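Local coordinates for protein PilM (Pseudomonas aeruginosa, PDB 3HG9) that is of unknown function but is probably a PilM-type protein of a plasmid-encoded pilus system, at residues 20-25 with 40-45; 54-59 with 68-73. All coordinates share one frame; numbering follows the deposited sequence.

Interaction 1: residues 20-25 with 40-45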
# COMPACT_ATOMS: atom_id res chain seq x y z
N LEU B 20 -12.92 -4.34 -3.23
CA LEU B 20 -11.62 -4.83 -2.71
C LEU B 20 -11.44 -6.26 -3.14
O LEU B 20 -10.33 -6.73 -3.56
CB LEU B 20 -11.56 -4.72 -1.18
CG LEU B 20 -11.45 -3.25 -0.98
CD1 LEU B 20 -11.36 -2.86 0.47
CD2 LEU B 20 -10.24 -2.72 -1.84
N LEU B 21 -12.55 -6.96 -3.07
CA LEU B 21 -12.53 -8.34 -3.41
C LEU B 21 -12.21 -8.56 -4.90
O LEU B 21 -11.50 -9.51 -5.25
CB LEU B 21 -13.89 -8.89 -3.07
CG LEU B 21 -14.10 -10.34 -3.33
CD1 LEU B 21 -15.32 -10.62 -2.48
CD2 LEU B 21 -14.35 -10.62 -4.84
N TYR B 22 -12.74 -7.70 -5.77
CA TYR B 22 -12.49 -7.83 -7.25
C TYR B 22 -11.04 -7.48 -7.51
O TYR B 22 -10.31 -8.20 -8.20
CB TYR B 22 -13.33 -6.84 -7.98
CG TYR B 22 -13.25 -6.86 -9.48
CD1 TYR B 22 -14.02 -7.73 -10.22
CD2 TYR B 22 -12.49 -5.90 -10.16
CE1 TYR B 22 -13.96 -7.72 -11.68
CE2 TYR B 22 -12.43 -5.85 -11.58
CZ TYR B 22 -13.14 -6.76 -12.32
OH TYR B 22 -13.08 -6.67 -13.69
N ARG B 23 -10.63 -6.38 -6.89
CA ARG B 23 -9.25 -5.96 -6.94
C ARG B 23 -8.27 -7.13 -6.71
O ARG B 23 -7.25 -7.30 -7.44
CB ARG B 23 -8.94 -4.83 -5.93
CG ARG B 23 -7.51 -4.27 -6.16
CD ARG B 23 -7.16 -3.12 -5.30
NE ARG B 23 -6.65 -3.56 -3.99
CZ ARG B 23 -6.10 -2.74 -3.09
NH1 ARG B 23 -5.98 -1.46 -3.38
NH2 ARG B 23 -5.69 -3.21 -1.88
N SER B 24 -8.53 -7.93 -5.70
CA SER B 24 -7.55 -8.94 -5.37
C SER B 24 -7.49 -10.03 -6.41
O SER B 24 -6.43 -10.62 -6.61
CB SER B 24 -7.85 -9.52 -4.00
OG SER B 24 -7.53 -8.58 -3.05
N ARG B 25 -8.63 -10.32 -7.04
CA ARG B 25 -8.67 -11.25 -8.21
C ARG B 25 -7.87 -10.78 -9.38
O ARG B 25 -7.28 -11.57 -10.08
CB ARG B 25 -10.09 -11.47 -8.67
CG ARG B 25 -10.90 -12.13 -7.62
CD ARG B 25 -10.25 -13.43 -7.20
NE ARG B 25 -11.14 -14.17 -6.32
CZ ARG B 25 -10.89 -15.38 -5.85
NH1 ARG B 25 -9.75 -16.00 -6.19
NH2 ARG B 25 -11.78 -15.97 -5.04
N PRO B 40 -9.34 -7.97 -18.02
CA PRO B 40 -9.93 -9.30 -18.20
C PRO B 40 -11.41 -9.41 -17.83
O PRO B 40 -11.84 -8.79 -16.88
CB PRO B 40 -9.05 -10.21 -17.30
CG PRO B 40 -8.43 -9.31 -16.28
CD PRO B 40 -8.44 -7.91 -16.84
N ALA B 41 -12.17 -10.21 -18.56
CA ALA B 41 -13.55 -10.56 -18.11
C ALA B 41 -13.56 -11.54 -16.98
O ALA B 41 -12.74 -12.48 -16.91
CB ALA B 41 -14.41 -11.09 -19.22
N ASP B 42 -14.54 -11.31 -16.12
CA ASP B 42 -14.67 -11.96 -14.79
C ASP B 42 -14.73 -13.52 -14.79
O ASP B 42 -14.78 -14.14 -13.72
CB ASP B 42 -15.88 -11.36 -14.06
CG ASP B 42 -16.25 -9.97 -14.57
OD1 ASP B 42 -15.33 -9.18 -14.77
OD2 ASP B 42 -17.45 -9.63 -14.75
N SER B 43 -14.72 -14.13 -15.99
CA SER B 43 -14.77 -15.60 -16.13
C SER B 43 -13.37 -16.10 -15.83
O SER B 43 -13.16 -17.08 -15.11
CB SER B 43 -15.19 -15.99 -17.55
OG SER B 43 -15.95 -14.92 -18.13
N ALA B 44 -12.39 -15.42 -16.42
CA ALA B 44 -11.06 -15.42 -15.86
C ALA B 44 -11.33 -14.81 -14.46
O ALA B 44 -12.48 -14.84 -13.94
CB ALA B 44 -10.17 -14.54 -16.69
N LEU B 45 -10.30 -14.27 -13.85
CA LEU B 45 -10.42 -13.81 -12.45
C LEU B 45 -10.85 -14.98 -11.50
O LEU B 45 -10.18 -15.25 -10.50
CB LEU B 45 -11.32 -12.56 -12.35
CG LEU B 45 -10.87 -11.18 -12.88
CD1 LEU B 45 -10.68 -11.17 -14.28
CD2 LEU B 45 -11.91 -10.15 -12.65

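Interaction 2: residues 54-59 with 68-73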
# COMPACT_ATOMS: atom_id res chain seq x y z
N PRO B 54 -21.19 -5.87 -10.14
CA PRO B 54 -22.00 -4.80 -10.64
C PRO B 54 -21.18 -3.91 -11.49
O PRO B 54 -20.41 -3.09 -10.95
CB PRO B 54 -22.35 -4.01 -9.39
CG PRO B 54 -21.32 -4.37 -8.40
CD PRO B 54 -20.61 -5.57 -8.83
N VAL B 55 -21.30 -3.99 -12.80
CA VAL B 55 -20.67 -2.89 -13.48
C VAL B 55 -21.46 -1.71 -12.84
O VAL B 55 -22.72 -1.75 -12.75
CB VAL B 55 -20.74 -3.00 -14.95
CG1 VAL B 55 -19.36 -2.68 -15.51
CG2 VAL B 55 -21.21 -4.41 -15.33
N ARG B 56 -20.78 -0.66 -12.40
CA ARG B 56 -19.56 -0.12 -12.99
C ARG B 56 -18.22 -0.55 -12.34
O ARG B 56 -17.20 0.10 -12.60
CB ARG B 56 -19.71 1.40 -12.99
CG ARG B 56 -20.75 2.04 -11.94
CD ARG B 56 -21.23 1.20 -10.63
NE ARG B 56 -22.55 0.71 -10.95
CZ ARG B 56 -23.67 1.36 -10.67
NH1 ARG B 56 -23.60 2.50 -9.97
NH2 ARG B 56 -24.88 0.85 -11.08
N LEU B 57 -18.19 -1.65 -11.56
CA LEU B 57 -16.89 -2.22 -11.06
C LEU B 57 -16.02 -2.69 -12.19
O LEU B 57 -16.23 -3.77 -12.80
CB LEU B 57 -17.06 -3.42 -10.11
CG LEU B 57 -16.17 -3.52 -8.87
CD1 LEU B 57 -16.46 -4.86 -8.13
CD2 LEU B 57 -14.69 -3.25 -9.04
N GLN B 58 -15.02 -1.87 -12.44
CA GLN B 58 -14.18 -2.06 -13.58
C GLN B 58 -12.83 -2.32 -13.05
O GLN B 58 -12.55 -1.90 -11.96
CB GLN B 58 -14.23 -0.79 -14.44
CG GLN B 58 -15.54 -0.69 -15.27
CD GLN B 58 -15.39 0.30 -16.37
OE1 GLN B 58 -15.92 1.44 -16.28
NE2 GLN B 58 -14.55 -0.05 -17.39
N GLY B 59 -12.01 -3.04 -13.80
CA GLY B 59 -10.65 -3.25 -13.40
C GLY B 59 -9.79 -3.10 -14.61
O GLY B 59 -10.32 -3.21 -15.70
N ALA B 68 -8.76 -1.37 -9.64
CA ALA B 68 -10.18 -1.67 -9.74
C ALA B 68 -10.91 -0.36 -9.50
O ALA B 68 -10.52 0.35 -8.56
CB ALA B 68 -10.58 -2.72 -8.65
N PHE B 69 -11.90 0.01 -10.32
CA PHE B 69 -12.49 1.33 -10.20
C PHE B 69 -13.97 1.44 -10.51
O PHE B 69 -14.46 0.86 -11.47
CB PHE B 69 -11.75 2.35 -11.06
CG PHE B 69 -11.56 1.95 -12.50
CD1 PHE B 69 -12.44 2.41 -13.49
CD2 PHE B 69 -10.46 1.14 -12.86
CE1 PHE B 69 -12.26 2.06 -14.82
CE2 PHE B 69 -10.25 0.76 -14.20
CZ PHE B 69 -11.17 1.23 -15.20
N ILE B 70 -14.67 2.18 -9.67
CA ILE B 70 -16.02 2.60 -9.99
C ILE B 70 -15.96 3.95 -10.67
O ILE B 70 -15.63 4.96 -10.06
CB ILE B 70 -17.00 2.54 -8.81
CG1 ILE B 70 -17.63 1.15 -8.79
CG2 ILE B 70 -18.20 3.50 -9.00
CD1 ILE B 70 -16.85 0.12 -8.05
N ALA B 71 -16.28 3.89 -11.96
CA ALA B 71 -16.18 4.99 -12.93
C ALA B 71 -16.87 6.31 -12.51
O ALA B 71 -16.32 7.42 -12.78
CB ALA B 71 -16.67 4.51 -14.32
N SER B 72 -18.04 6.24 -11.87
CA SER B 72 -18.58 7.47 -11.29
C SER B 72 -19.30 7.20 -9.97
O SER B 72 -20.41 6.63 -9.92
CB SER B 72 -19.39 8.31 -12.33
OG SER B 72 -20.23 7.52 -13.17
N PRO B 73 -18.67 7.66 -8.89
CA PRO B 73 -18.88 7.04 -7.59
C PRO B 73 -20.17 7.46 -6.96
O PRO B 73 -20.74 8.46 -7.39
CB PRO B 73 -17.71 7.58 -6.75
CG PRO B 73 -17.49 8.96 -7.33
CD PRO B 73 -17.93 8.92 -8.80

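Interaction 1: residues 20-25 with 40-45
Tyr22 projects from helix 12-31 and meets the loop 40-45 with the outer part of its ring. CG stands anti to the backbone N (chi1 -178°), and this torsion brings the end of the ring up to the loop. Tyr22 CD1 is the first ring atom to meet Leu45, 4.0 Å from Leu45 CD2. Tyr22 CE1 packs hardest, 3.3 Å from Leu45 CD2, and Tyr22 CZ follows at 3.6 Å from the same methyl. The methyl approaches the ring obliquely. At the tip, Tyr22 OH lies 3.5 Å from Asp42 OD1, which sits at the ring edge, in its plane. The carboxylate is turned 76° from the ring. Its other oxygen, OD2, forms a salt bridge with Lys53, so the main polar partner of Asp42 is outside this pair.

Arg25, one helical turn further on, points its CB at the loop, and Arg25 CB lies 4.0 Å from Leu45 CB. The chain then bends at chi2 and leads the guanidinium away, while Arg25 CD passes 3.8 Å from Leu45 O. Leu45 thus lies against both Tyr22 and Arg25. The arrangement is surface packing of a loop, with a type I beta turn from Ala41 to Ala44, against the side of an alpha helix.

Interaction 2: residues 54-59 with 68-73
Strands 57-59 and 68-70 run antiparallel, with 146° between their directions and axes 4.4 Å apart at closest approach. They are part of the beta hairpin made by strands 57-62 and 65-70. Gln58 and Phe69 are a hydrogen-bonded pair. Gln58 N donates to Phe69 O at 3.0 Å, and Phe69 N donates to Gln58 O at 2.6 Å. Both donors lie above the plane of the carbonyl they reach. Gly59 and Ala68 follow as a non-hydrogen-bonded pair.

Leu57, Ala68 and Ile70 share one face of the sheet, turned to helix 12-31. Ile70 CD1 reaches across to Leu57 CG, 3.8 Å away, and the two side chains cross obliquely. Leu57 CD2 also comes within 4.2 Å of Ala68 CB. The side chain of Arg56 bends at chi2 and chi3, and its CD rests 4.0 Å from Ile70 CG1. Arg56 NE is tied back to Val55 O at 3.1 Å by a nearly straight bond in the guanidinium plane.

The other face carries Gln58 and Phe69. Along the outer edge of strand 65-70, a strand of the second subunit pairs with Ala68, Phe69 and Ile70, so the sheet runs on across the interface. Phe69 also packs on Ile114 of that subunit. Its CG takes the crowded position between backbone N and carbonyl carbon (chi1 51°), which turns one face of the ring to Gln58. The result is a CH-pi contact: Gln58 CB sits over one ring face, offset toward the rim, 3.8 Å from the Phe69 ring centroid.

The centres of interactions 1 and 2 are 12 Å apart, and the two touch. They come in series along the chain: interaction 1 closes in the loop after helix 12-31, and interaction 2 opens near the start of strand 57-62. Tyr22 of interaction 1 makes most of the link. While one side of its ring serves interaction 1, Tyr22 CD2 packs 3.6 Å from Leu57 CD2 and Tyr22 CE2 lies 3.6 Å from Gly59 N. Arg23 adds its CB against Ala68 and forms a salt bridge with Asp88 of the second subunit. The Tyr22 ring thus lies between the loop and the hairpin, and both helix 12-31 and the hairpin take part in the dimer interface.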